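Local coordinates for iron-regulated outer membrane protein (Neisseria meningitidis, PDB 4B7O) that takes up iron across the meningococcal outer membrane as a TonB-dependent transporter, probably acting as a receptor for siderophore-bound iron, at residues D118-N123 with A166-T171; E225-K230 with G237-P242; A373-L378 with I452-G457; G524-A529 with A577-V582. All coordinates share one frame; numbering follows the deposited sequence.

In the fold
Contact 1 belongs to the plug, its centre 8 Å from the centre of the chain, whereas the other three lie farther out in the surrounding barrel and its loops. Their centres are 28 to 32 Å from that of contact 1, and none of them touches it. Contact 2 and contact 3 fall on opposite sides of the chain's centre, 57 Å between centres: by strand order, contact 2 probably pinches an extracellular loop and contact 3 probably lies by short periplasmic turns. Contact 4, 40 Å from contact 2 centre to centre, adds a loop strand to a barrel strand, probably also at the extracellular end. The structure is the apoprotein.

Contact 1. Residues D118-N123 with A166-T171; sequences DIKVDN and AIIAKT
K120 and I168 lie side by side on one face of a parallel strand pair, where residues 118-121 run beside 166-171 with their axes 13° apart and 4.6 Å from each other. The tightest packing is along this ladder. I167 O accepts K120 N at 2.7 Å, and K120 O accepts A169 N at 2.6 Å. Above it the extended lysine chain lays its methylenes over its neighbours: K120 CD meets I168 CD1 at 3.6 Å, and CE reaches A166 CB. The C-terminal end holds a different lock. D122 has already left the strand, yet with CG beside its own backbone N (chi1 -65°) its carboxylate grips T171 with both oxygens. OD1 takes T171 N at 3.1 Å on the syn side, 32° out of the carboxylate plane; OD2 takes T171 OG1 at 2.7 Å through its syn lone pair. The looser side is by the exposed K170, which gives little more than CB to D122. There water 1 bridges the backbones, accepting from N123 N at 2.8 Å and donating to A169 O. Strand 118-121 is the outermost of the four-stranded plug sheet, and 144-150 flanks 166-171 on its other side. Barrel residues meet the pair directly: R509 makes a salt bridge with D118, and K254 donates to T171 OG1. That hydroxyl therefore relays between the barrel lysine and the plug carboxylate, a chain of bonds that would probably favour an ionised D122 and link plug to wall by polar contacts.

Contact 2. Residues E225-K230 with G237-P242; sequences EYEAGK and GGKTVP
E227 and T240 face each other at a single backbone bridge, their CA atoms 3.9 Å apart, and the touching parts of the two segments run 135° from one another. V241 N donates to Y226 O at 2.9 Å, while the second bond, A228 N to K239 O, is weak at 3.4 Å. With chi1 at 67°, Y226 CG stands between the backbone N and the carbonyl carbon, which turns the ring back over V241 although its CB leaves in the other direction. V241 CB stands over one ring face, 4.1 Å from the centroid and 23° off the normal, a CH-pi contact set toward the rim; CG2 presses on CE1 at 3.4 Å. Both segments belong to the long loop joining neighbouring barrel strands 212-223 and 246-259, probably extracellular from the strand order, and the bridge pinches off the twelve residues between E227 and T240. P731 O, from another loop, takes up the Y226 hydroxyl. E227 and K239 run alongside each other: E227 OE1 rests 3.2 Å from K239 CD, but the bent lysine carries NZ to 4.4 Å from OE1, too far for a salt bridge. On the other flank the extended E225 chain passes V241 O, with CG 3.7 Å from that oxygen, and brings its carboxylate alongside P242, where OE2 accepts the backbone N-H of Y243.

Contact 3. Residues A373-L378 with I452-G457; sequences AEQTLL and IHELDG
H453 and T376 face each other as a non-hydrogen-bonded antiparallel pair, and the histidine can be traced outward along the threonine. Its CB is 4.2 Å from T376 CB. CG, anti to the backbone N (chi1 -174°), stays about as far from that same carbon. ND1 turns inward and comes to 3.4 Å from T376 CB, which approaches the ring obliquely. ND1 also donates a weak hydrogen bond to Q375 O at 3.5 Å; that oxygen lies at the ring edge, near its plane. CE1 then meets the threonine methyl, 4.0 Å from T376 CG2. These residues close the ends of neighbouring barrel strands 376-391 and 441-455, whose short segments run antiparallel at 174°. In the up-and-down barrel of TonB-dependent transporters such tight turns, here after 373 and after 455, are expected on the periplasmic side. One step into the sheet, L377 and I452 form the hydrogen-bonded pair, L377 N giving to I452 O at 2.6 Å and I452 N returning to L377 O at 2.7 Å. Q375 O is thus shared: besides ND1 it accepts E454 N at 2.8 Å in a nearly straight bond. The E454 chain, bent at chi2, runs beside that of Q375 and gives OE2 to the backbone N of G457, in the turn where 441-455 passes into strand 458-472.

Contact 4. Residues G524-A529 with A577-V582; sequences GIISIA and AVREAV
I526 and R579 reach out together on the face of a parallel pair that also carries I528 and A581. The isoleucine methyl CD1 comes to the edge of the guanidinium, in its plane, 3.2 Å from R579 NH2. The arginine bends at chi3 (-28°), and NH2 finds a weak hydrogen bond from outside with Y514 OH. Further along, I528 CG1 lies 3.9 Å from A581 CB. The reverse face lays I525 alongside V578, I525 CB 3.8 Å from V578 CG2. S527 and E580 follow, CB to CB at 3.9 Å; their polar ends turn elsewhere, S527 OG to D475 and E580 OE2 to Q570. Beneath these side chains the segments cross at -34°. S527 N reaches R579 O in the carbonyl plane at 2.6 Å, whereas R579 N meets I525 O from 44° above its plane, at 3.0 Å. Strand 525-528, within the loop between barrel strands 498-509 and 535-547, thereby extends a sheet along the start of strand 578-600. R579 NE is buried without a partner in the model, so the guanidinium, with its weak bond to Y514, probably adds little polar hold, and the continuous backbone ladder probably does most of the joining.

Contact 1. Residues D118-N123 with A166-T171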
loop_
_atom_site.group_PDB
_atom_site.type_symbol
_atom_site.label_atom_id
_atom_site.label_comp_id
_atom_site.label_asym_id
_atom_site.label_seq_id
_atom_site.Cartn_x
_atom_site.Cartn_y
_atom_site.Cartn_z
ATOM N N ASP A 118 -4.681 -2.426 1.071
ATOM C CA ASP A 118 -4.173 -1.626 2.173
ATOM C C ASP A 118 -2.676 -1.665 2.182
ATOM O O ASP A 118 -2.088 -2.498 1.507
ATOM C CB ASP A 118 -4.740 -2.139 3.478
ATOM C CG ASP A 118 -6.265 -1.988 3.534
ATOM O OD1 ASP A 118 -6.820 -0.953 3.046
ATOM O OD2 ASP A 118 -6.913 -2.929 4.009
ATOM N N ILE A 119 -2.065 -0.757 2.930
ATOM C CA ILE A 119 -0.670 -0.818 3.226
ATOM C C ILE A 119 -0.643 -0.855 4.703
ATOM O O ILE A 119 -1.102 0.074 5.331
ATOM C CB ILE A 119 0.078 0.473 2.809
ATOM C CG1 ILE A 119 -0.097 0.731 1.313
ATOM C CG2 ILE A 119 1.563 0.353 3.155
ATOM C CD1 ILE A 119 0.935 1.713 0.830
ATOM N N LYS A 120 -0.119 -1.920 5.283
ATOM C CA LYS A 120 -0.269 -2.085 6.705
ATOM C C LYS A 120 1.088 -1.922 7.278
ATOM O O LYS A 120 2.051 -2.586 6.821
ATOM C CB LYS A 120 -0.785 -3.486 7.039
ATOM C CG LYS A 120 -2.047 -3.870 6.283
ATOM C CD LYS A 120 -2.702 -5.072 6.988
ATOM C CE LYS A 120 -3.910 -5.552 6.205
ATOM N NZ LYS A 120 -4.859 -6.433 6.969
ATOM N N VAL A 121 1.210 -1.052 8.271
ATOM C CA VAL A 121 2.493 -0.991 8.918
ATOM C C VAL A 121 2.295 -1.164 10.371
ATOM O O VAL A 121 1.453 -0.497 10.945
ATOM C CB VAL A 121 3.400 0.237 8.502
ATOM C CG1 VAL A 121 2.758 1.109 7.422
ATOM C CG2 VAL A 121 3.946 1.019 9.704
ATOM N N ASP A 122 3.064 -2.082 10.950
ATOM C CA ASP A 122 2.821 -2.607 12.289
ATOM C C ASP A 122 1.363 -2.975 12.596
ATOM O O ASP A 122 0.900 -2.858 13.738
ATOM C CB ASP A 122 3.388 -1.653 13.308
ATOM C CG ASP A 122 4.887 -1.548 13.204
ATOM O OD1 ASP A 122 5.545 -2.592 12.964
ATOM O OD2 ASP A 122 5.419 -0.436 13.372
ATOM N N ASN A 123 0.649 -3.437 11.572
ATOM C CA ASN A 123 -0.723 -3.813 11.766
ATOM C C ASN A 123 -1.682 -2.634 12.079
ATOM O O ASN A 123 -2.608 -2.777 12.859
ATOM C CB ASN A 123 -0.847 -4.884 12.871
ATOM C CG ASN A 123 -2.033 -5.816 12.618
ATOM O OD1 ASN A 123 -2.376 -6.081 11.465
ATOM N ND2 ASN A 123 -2.670 -6.292 13.685
ATOM N N ALA A 166 -2.716 -6.724 0.570
ATOM C CA ALA A 166 -2.197 -5.695 1.356
ATOM C C ALA A 166 -0.672 -5.724 1.201
ATOM O O ALA A 166 -0.098 -6.793 1.116
ATOM C CB ALA A 166 -2.628 -5.926 2.797
ATOM N N ILE A 167 0.001 -4.576 1.172
ATOM C CA ILE A 167 1.417 -4.571 1.437
ATOM C C ILE A 167 1.557 -4.527 2.960
ATOM O O ILE A 167 0.851 -3.792 3.628
ATOM C CB ILE A 167 2.048 -3.324 0.821
ATOM C CG1 ILE A 167 1.522 -3.107 -0.601
ATOM C CG2 ILE A 167 3.554 -3.406 0.845
ATOM C CD1 ILE A 167 2.273 -3.838 -1.682
ATOM N N ILE A 168 2.466 -5.288 3.531
ATOM C CA ILE A 168 2.508 -5.417 4.985
ATOM C C ILE A 168 3.895 -5.084 5.386
ATOM O O ILE A 168 4.823 -5.687 4.896
ATOM C CB ILE A 168 2.236 -6.862 5.393
ATOM C CG1 ILE A 168 0.834 -7.254 5.019
ATOM C CG2 ILE A 168 2.521 -7.127 6.874
ATOM C CD1 ILE A 168 -0.050 -7.310 6.225
ATOM N N ALA A 169 4.066 -4.120 6.262
ATOM C CA ALA A 169 5.424 -3.766 6.624
ATOM C C ALA A 169 5.559 -3.774 8.143
ATOM O O ALA A 169 4.581 -3.607 8.855
ATOM C CB ALA A 169 5.779 -2.419 6.031
ATOM N N LYS A 170 6.754 -4.058 8.645
ATOM C CA LYS A 170 6.995 -3.945 10.058
ATOM C C LYS A 170 8.148 -3.004 10.211
ATOM O O LYS A 170 9.139 -3.088 9.443
ATOM C CB LYS A 170 7.344 -5.263 10.720
ATOM C CG LYS A 170 6.310 -6.358 10.561
ATOM C CD LYS A 170 6.846 -7.582 11.276
ATOM C CE LYS A 170 6.173 -8.818 10.800
ATOM N NZ LYS A 170 5.017 -9.046 11.713
ATOM N N THR A 171 8.043 -2.127 11.211
ATOM C CA THR A 171 9.052 -1.115 11.402
ATOM C C THR A 171 10.306 -1.782 11.992
ATOM O O THR A 171 10.220 -2.849 12.581
ATOM C CB THR A 171 8.521 0.062 12.264
ATOM O OG1 THR A 171 8.065 -0.434 13.538
ATOM C CG2 THR A 171 7.372 0.768 11.543
HETATM O O HOH W 1 1.834 -4.702 9.377
#

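Contact 2. Residues E225-K230 with G237-P242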
loop_
_atom_site.group_PDB
_atom_site.type_symbol
_atom_site.label_atom_id
_atom_site.label_comp_id
_atom_site.label_asym_id
_atom_site.label_seq_id
_atom_site.Cartn_x
_atom_site.Cartn_y
_atom_site.Cartn_z
ATOM N N GLU A 225 13.463 17.831 -8.853
ATOM C CA GLU A 225 12.542 17.418 -9.865
ATOM C C GLU A 225 13.309 16.498 -10.762
ATOM O O GLU A 225 14.474 16.742 -11.058
ATOM C CB GLU A 225 12.009 18.610 -10.610
ATOM C CG GLU A 225 10.961 19.435 -9.879
ATOM C CD GLU A 225 10.502 20.618 -10.748
ATOM O OE1 GLU A 225 11.266 20.986 -11.691
ATOM O OE2 GLU A 225 9.380 21.163 -10.526
ATOM N N TYR A 226 12.698 15.381 -11.118
ATOM C CA TYR A 226 13.457 14.334 -11.766
ATOM C C TYR A 226 13.263 14.521 -13.251
ATOM O O TYR A 226 12.262 15.085 -13.716
ATOM C CB TYR A 226 12.991 12.929 -11.259
ATOM C CG TYR A 226 11.552 12.554 -11.678
ATOM C CD1 TYR A 226 11.309 12.022 -12.943
ATOM C CD2 TYR A 226 10.455 12.760 -10.827
ATOM C CE1 TYR A 226 10.038 11.670 -13.362
ATOM C CE2 TYR A 226 9.148 12.433 -11.246
ATOM C CZ TYR A 226 8.956 11.889 -12.533
ATOM O OH TYR A 226 7.717 11.569 -13.042
ATOM N N GLU A 227 14.200 14.052 -14.029
ATOM C CA GLU A 227 13.901 14.057 -15.440
ATOM C C GLU A 227 13.661 12.678 -16.032
ATOM O O GLU A 227 14.312 11.704 -15.681
ATOM C CB GLU A 227 14.917 14.855 -16.243
ATOM C CG GLU A 227 16.356 14.661 -15.865
ATOM C CD GLU A 227 17.259 15.391 -16.848
ATOM O OE1 GLU A 227 17.487 14.870 -17.972
ATOM O OE2 GLU A 227 17.721 16.500 -16.514
ATOM N N ALA A 228 12.710 12.663 -16.949
ATOM C CA ALA A 228 12.209 11.502 -17.605
ATOM C C ALA A 228 13.139 11.103 -18.712
ATOM O O ALA A 228 14.177 11.726 -18.900
ATOM C CB ALA A 228 10.810 11.802 -18.115
ATOM N N GLY A 229 12.805 10.023 -19.414
ATOM C CA GLY A 229 13.709 9.445 -20.421
ATOM C C GLY A 229 13.807 10.181 -21.760
ATOM O O GLY A 229 13.033 11.120 -22.055
ATOM N N LYS A 230 14.769 9.743 -22.565
ATOM C CA LYS A 230 15.009 10.306 -23.880
ATOM C C LYS A 230 13.730 10.615 -24.561
ATOM O O LYS A 230 13.021 9.707 -24.971
ATOM C CB LYS A 230 15.781 9.343 -24.761
ATOM C CG LYS A 230 16.604 10.078 -25.821
ATOM C CD LYS A 230 17.209 9.164 -26.903
ATOM C CE LYS A 230 17.821 10.012 -28.037
ATOM N NZ LYS A 230 18.792 9.301 -28.931
ATOM N N GLY A 237 9.627 22.914 -22.327
ATOM C CA GLY A 237 10.708 22.337 -23.096
ATOM C C GLY A 237 11.817 21.712 -22.267
ATOM O O GLY A 237 12.749 21.125 -22.827
ATOM N N GLY A 238 11.751 21.826 -20.951
ATOM C CA GLY A 238 12.735 21.081 -20.119
ATOM C C GLY A 238 12.535 19.550 -20.097
ATOM O O GLY A 238 11.539 19.013 -20.635
ATOM N N LYS A 239 13.493 18.861 -19.481
ATOM C CA LYS A 239 13.476 17.404 -19.295
ATOM C C LYS A 239 12.747 17.025 -18.022
ATOM O O LYS A 239 12.196 15.913 -17.904
ATOM C CB LYS A 239 14.894 16.878 -19.164
ATOM C CG LYS A 239 15.807 17.217 -20.324
ATOM C CD LYS A 239 17.263 17.409 -19.875
ATOM C CE LYS A 239 18.196 16.798 -20.905
ATOM N NZ LYS A 239 17.355 16.438 -22.093
ATOM N N THR A 240 12.767 17.929 -17.041
ATOM C CA THR A 240 12.261 17.583 -15.716
ATOM C C THR A 240 10.734 17.530 -15.668
ATOM O O THR A 240 10.074 18.155 -16.458
ATOM C CB THR A 240 12.765 18.549 -14.652
ATOM O OG1 THR A 240 12.236 19.841 -14.947
ATOM C CG2 THR A 240 14.281 18.619 -14.615
ATOM N N VAL A 241 10.177 16.783 -14.717
ATOM C CA VAL A 241 8.745 16.717 -14.535
ATOM C C VAL A 241 8.430 17.776 -13.464
ATOM O O VAL A 241 8.871 17.678 -12.305
ATOM C CB VAL A 241 8.339 15.286 -14.082
ATOM C CG1 VAL A 241 6.856 15.200 -13.748
ATOM C CG2 VAL A 241 8.726 14.246 -15.133
ATOM N N PRO A 242 7.688 18.820 -13.834
ATOM C CA PRO A 242 7.495 19.947 -12.889
ATOM C C PRO A 242 6.764 19.598 -11.542
ATOM O O PRO A 242 5.787 18.817 -11.528
ATOM C CB PRO A 242 6.697 20.945 -13.708
ATOM C CG PRO A 242 7.049 20.601 -15.100
ATOM C CD PRO A 242 7.170 19.119 -15.162
#

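Contact 3. Residues A373-L378 with I452-G457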
loop_
_atom_site.group_PDB
_atom_site.type_symbol
_atom_site.label_atom_id
_atom_site.label_comp_id
_atom_site.label_asym_id
_atom_site.label_seq_id
_atom_site.Cartn_x
_atom_site.Cartn_y
_atom_site.Cartn_z
ATOM N N ALA A 373 -5.312 -29.843 19.926
ATOM C CA ALA A 373 -4.702 -31.168 19.914
ATOM C C ALA A 373 -3.317 -30.898 19.396
ATOM O O ALA A 373 -3.018 -29.756 19.044
ATOM C CB ALA A 373 -5.461 -32.116 18.985
ATOM N N GLU A 374 -2.470 -31.921 19.326
ATOM C CA GLU A 374 -1.038 -31.706 19.118
ATOM C C GLU A 374 -0.704 -30.904 17.838
ATOM O O GLU A 374 0.400 -30.315 17.699
ATOM C CB GLU A 374 -0.330 -33.048 19.135
ATOM C CG GLU A 374 1.183 -32.967 19.361
ATOM C CD GLU A 374 1.935 -33.992 18.505
ATOM O OE1 GLU A 374 1.786 -35.202 18.794
ATOM O OE2 GLU A 374 2.650 -33.607 17.530
ATOM N N GLN A 375 -1.664 -30.865 16.904
ATOM C CA GLN A 375 -1.450 -30.242 15.587
ATOM C C GLN A 375 -2.765 -29.727 15.029
ATOM O O GLN A 375 -3.037 -29.816 13.828
ATOM C CB GLN A 375 -0.786 -31.252 14.625
ATOM C CG GLN A 375 0.734 -31.136 14.631
ATOM C CD GLN A 375 1.408 -32.198 13.792
ATOM O OE1 GLN A 375 2.316 -31.916 12.997
ATOM N NE2 GLN A 375 0.953 -33.431 13.942
ATOM N N THR A 376 -3.606 -29.242 15.922
ATOM C CA THR A 376 -4.772 -28.466 15.538
ATOM C C THR A 376 -4.846 -27.184 16.408
ATOM O O THR A 376 -4.916 -27.251 17.644
ATOM C CB THR A 376 -6.052 -29.339 15.480
ATOM O OG1 THR A 376 -7.193 -28.602 15.884
ATOM C CG2 THR A 376 -5.928 -30.546 16.333
ATOM N N LEU A 377 -4.765 -26.024 15.755
ATOM C CA LEU A 377 -4.731 -24.732 16.438
ATOM C C LEU A 377 -6.057 -24.082 16.147
ATOM O O LEU A 377 -6.611 -24.265 15.055
ATOM C CB LEU A 377 -3.573 -23.880 15.898
ATOM C CG LEU A 377 -3.229 -22.550 16.596
ATOM C CD1 LEU A 377 -2.669 -22.768 18.016
ATOM C CD2 LEU A 377 -2.244 -21.724 15.775
ATOM N N LEU A 378 -6.594 -23.374 17.132
ATOM C CA LEU A 378 -7.828 -22.629 16.960
ATOM C C LEU A 378 -7.459 -21.148 17.110
ATOM O O LEU A 378 -6.723 -20.778 18.049
ATOM C CB LEU A 378 -8.799 -23.008 18.077
ATOM C CG LEU A 378 -10.250 -22.510 17.962
ATOM C CD1 LEU A 378 -10.847 -22.643 16.561
ATOM C CD2 LEU A 378 -11.156 -23.244 18.947
ATOM N N ILE A 452 -7.112 -24.576 12.404
ATOM C CA ILE A 452 -6.070 -25.053 11.572
ATOM C C ILE A 452 -5.723 -26.415 12.084
ATOM O O ILE A 452 -5.320 -26.557 13.254
ATOM C CB ILE A 452 -4.847 -24.111 11.610
ATOM C CG1 ILE A 452 -5.258 -22.742 11.059
ATOM C CG2 ILE A 452 -3.657 -24.647 10.823
ATOM C CD1 ILE A 452 -4.415 -21.657 11.627
ATOM N N HIS A 453 -5.875 -27.395 11.185
ATOM C CA HIS A 453 -5.629 -28.815 11.470
ATOM C C HIS A 453 -4.645 -29.419 10.524
ATOM O O HIS A 453 -4.878 -29.458 9.294
ATOM C CB HIS A 453 -6.949 -29.595 11.412
ATOM C CG HIS A 453 -6.806 -31.041 11.841
ATOM N ND1 HIS A 453 -5.933 -31.435 12.806
ATOM C CD2 HIS A 453 -7.425 -32.192 11.387
ATOM C CE1 HIS A 453 -6.013 -32.759 12.964
ATOM N NE2 HIS A 453 -6.927 -33.217 12.094
ATOM N N GLU A 454 -3.553 -29.927 11.066
ATOM C CA GLU A 454 -2.536 -30.538 10.262
ATOM C C GLU A 454 -2.331 -32.050 10.561
ATOM O O GLU A 454 -2.239 -32.443 11.742
ATOM C CB GLU A 454 -1.219 -29.803 10.508
ATOM C CG GLU A 454 -0.143 -29.979 9.428
ATOM C CD GLU A 454 0.809 -31.133 9.715
ATOM O OE1 GLU A 454 1.036 -31.376 10.934
ATOM O OE2 GLU A 454 1.327 -31.813 8.752
ATOM N N LEU A 455 -2.186 -32.869 9.502
ATOM C CA LEU A 455 -1.779 -34.289 9.644
ATOM C C LEU A 455 -0.895 -34.801 8.515
ATOM O O LEU A 455 -1.347 -34.880 7.390
ATOM C CB LEU A 455 -3.027 -35.198 9.779
ATOM C CG LEU A 455 -2.779 -36.697 10.131
ATOM C CD1 LEU A 455 -1.909 -36.891 11.385
ATOM C CD2 LEU A 455 -4.116 -37.430 10.247
ATOM N N ASP A 456 0.365 -35.141 8.809
ATOM C CA ASP A 456 1.296 -35.675 7.804
ATOM C C ASP A 456 1.276 -34.981 6.460
ATOM O O ASP A 456 0.995 -35.611 5.413
ATOM C CB ASP A 456 1.096 -37.190 7.570
ATOM C CG ASP A 456 1.273 -38.008 8.837
ATOM O OD1 ASP A 456 2.393 -37.994 9.419
ATOM O OD2 ASP A 456 0.286 -38.665 9.245
ATOM N N GLY A 457 1.597 -33.689 6.487
ATOM C CA GLY A 457 1.771 -32.887 5.295
ATOM C C GLY A 457 0.498 -32.315 4.743
ATOM O O GLY A 457 0.538 -31.645 3.733
#

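Contact 4. Residues G524-A529 with A577-V582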
loop_
_atom_site.group_PDB
_atom_site.type_symbol
_atom_site.label_atom_id
_atom_site.label_comp_id
_atom_site.label_asym_id
_atom_site.label_seq_id
_atom_site.Cartn_x
_atom_site.Cartn_y
_atom_site.Cartn_z
ATOM N N GLY A 524 -20.713 20.075 -2.516
ATOM C CA GLY A 524 -21.974 19.369 -2.460
ATOM C C GLY A 524 -22.063 18.468 -1.268
ATOM O O GLY A 524 -21.052 18.218 -0.597
ATOM N N ILE A 525 -23.275 17.998 -0.968
ATOM C CA ILE A 525 -23.415 17.102 0.155
ATOM C C ILE A 525 -23.104 15.734 -0.393
ATOM O O ILE A 525 -23.365 15.466 -1.585
ATOM C CB ILE A 525 -24.814 17.108 0.783
ATOM C CG1 ILE A 525 -25.208 18.518 1.205
ATOM C CG2 ILE A 525 -24.812 16.238 2.025
ATOM C CD1 ILE A 525 -24.152 19.227 2.048
ATOM N N ILE A 526 -22.486 14.913 0.459
ATOM C CA ILE A 526 -22.132 13.536 0.134
ATOM C C ILE A 526 -22.683 12.662 1.219
ATOM O O ILE A 526 -22.081 12.524 2.303
ATOM C CB ILE A 526 -20.619 13.289 0.134
ATOM C CG1 ILE A 526 -19.893 14.168 -0.904
ATOM C CG2 ILE A 526 -20.368 11.793 -0.024
ATOM C CD1 ILE A 526 -20.265 13.938 -2.357
ATOM N N SER A 527 -23.821 12.053 0.913
ATOM C CA SER A 527 -24.495 11.170 1.847
ATOM C C SER A 527 -24.208 9.648 1.572
ATOM O O SER A 527 -23.343 9.269 0.766
ATOM C CB SER A 527 -25.999 11.495 1.827
ATOM O OG SER A 527 -26.632 11.037 3.020
ATOM N N ILE A 528 -24.951 8.783 2.238
ATOM C CA ILE A 528 -24.924 7.368 1.927
ATOM C C ILE A 528 -26.372 6.891 1.835
ATOM O O ILE A 528 -27.186 7.258 2.677
ATOM C CB ILE A 528 -24.182 6.614 3.020
ATOM C CG1 ILE A 528 -24.066 5.120 2.684
ATOM C CG2 ILE A 528 -24.819 6.877 4.368
ATOM C CD1 ILE A 528 -23.087 4.385 3.579
ATOM N N ALA A 529 -26.686 6.098 0.811
ATOM C CA ALA A 529 -28.044 5.603 0.594
ATOM C C ALA A 529 -28.491 4.651 1.689
ATOM O O ALA A 529 -27.671 4.136 2.448
ATOM C CB ALA A 529 -28.149 4.965 -0.761
ATOM N N ALA A 577 -26.422 19.533 -5.135
ATOM C CA ALA A 577 -26.479 18.082 -5.225
ATOM C C ALA A 577 -26.224 17.549 -3.819
ATOM O O ALA A 577 -25.280 17.968 -3.128
ATOM C CB ALA A 577 -25.458 17.548 -6.248
ATOM N N VAL A 578 -27.132 16.700 -3.367
ATOM C CA VAL A 578 -26.911 15.822 -2.231
ATOM C C VAL A 578 -26.735 14.495 -2.967
ATOM O O VAL A 578 -27.683 13.984 -3.576
ATOM C CB VAL A 578 -28.151 15.795 -1.284
ATOM C CG1 VAL A 578 -28.103 14.663 -0.246
ATOM C CG2 VAL A 578 -28.323 17.138 -0.568
ATOM N N ARG A 579 -25.529 13.944 -2.960
ATOM C CA ARG A 579 -25.329 12.672 -3.616
ATOM C C ARG A 579 -25.161 11.640 -2.553
ATOM O O ARG A 579 -24.880 12.034 -1.435
ATOM C CB ARG A 579 -24.148 12.754 -4.538
ATOM C CG ARG A 579 -24.600 13.350 -5.860
ATOM C CD ARG A 579 -23.402 13.689 -6.705
ATOM N NE ARG A 579 -22.254 13.995 -5.849
ATOM C CZ ARG A 579 -21.031 14.234 -6.319
ATOM N NH1 ARG A 579 -20.829 14.196 -7.642
ATOM N NH2 ARG A 579 -20.020 14.503 -5.475
ATOM N N GLU A 580 -25.361 10.341 -2.845
ATOM C CA GLU A 580 -25.153 9.337 -1.794
ATOM C C GLU A 580 -24.378 8.083 -2.230
ATOM O O GLU A 580 -24.446 7.674 -3.393
ATOM C CB GLU A 580 -26.466 9.002 -1.075
ATOM C CG GLU A 580 -27.704 9.222 -1.938
ATOM C CD GLU A 580 -28.890 8.419 -1.457
ATOM O OE1 GLU A 580 -29.002 8.163 -0.239
ATOM O OE2 GLU A 580 -29.709 8.025 -2.300
ATOM N N ALA A 581 -23.598 7.512 -1.315
ATOM C CA ALA A 581 -22.859 6.274 -1.599
ATOM C C ALA A 581 -23.875 5.166 -1.864
ATOM O O ALA A 581 -24.856 5.056 -1.157
ATOM C CB ALA A 581 -21.947 5.902 -0.438
ATOM N N VAL A 582 -23.651 4.390 -2.912
ATOM C CA VAL A 582 -24.496 3.256 -3.273
ATOM C C VAL A 582 -23.650 2.111 -3.750
ATOM O O VAL A 582 -22.554 2.325 -4.271
ATOM C CB VAL A 582 -25.415 3.554 -4.479
ATOM C CG1 VAL A 582 -26.695 4.181 -3.997
ATOM C CG2 VAL A 582 -24.727 4.384 -5.562
#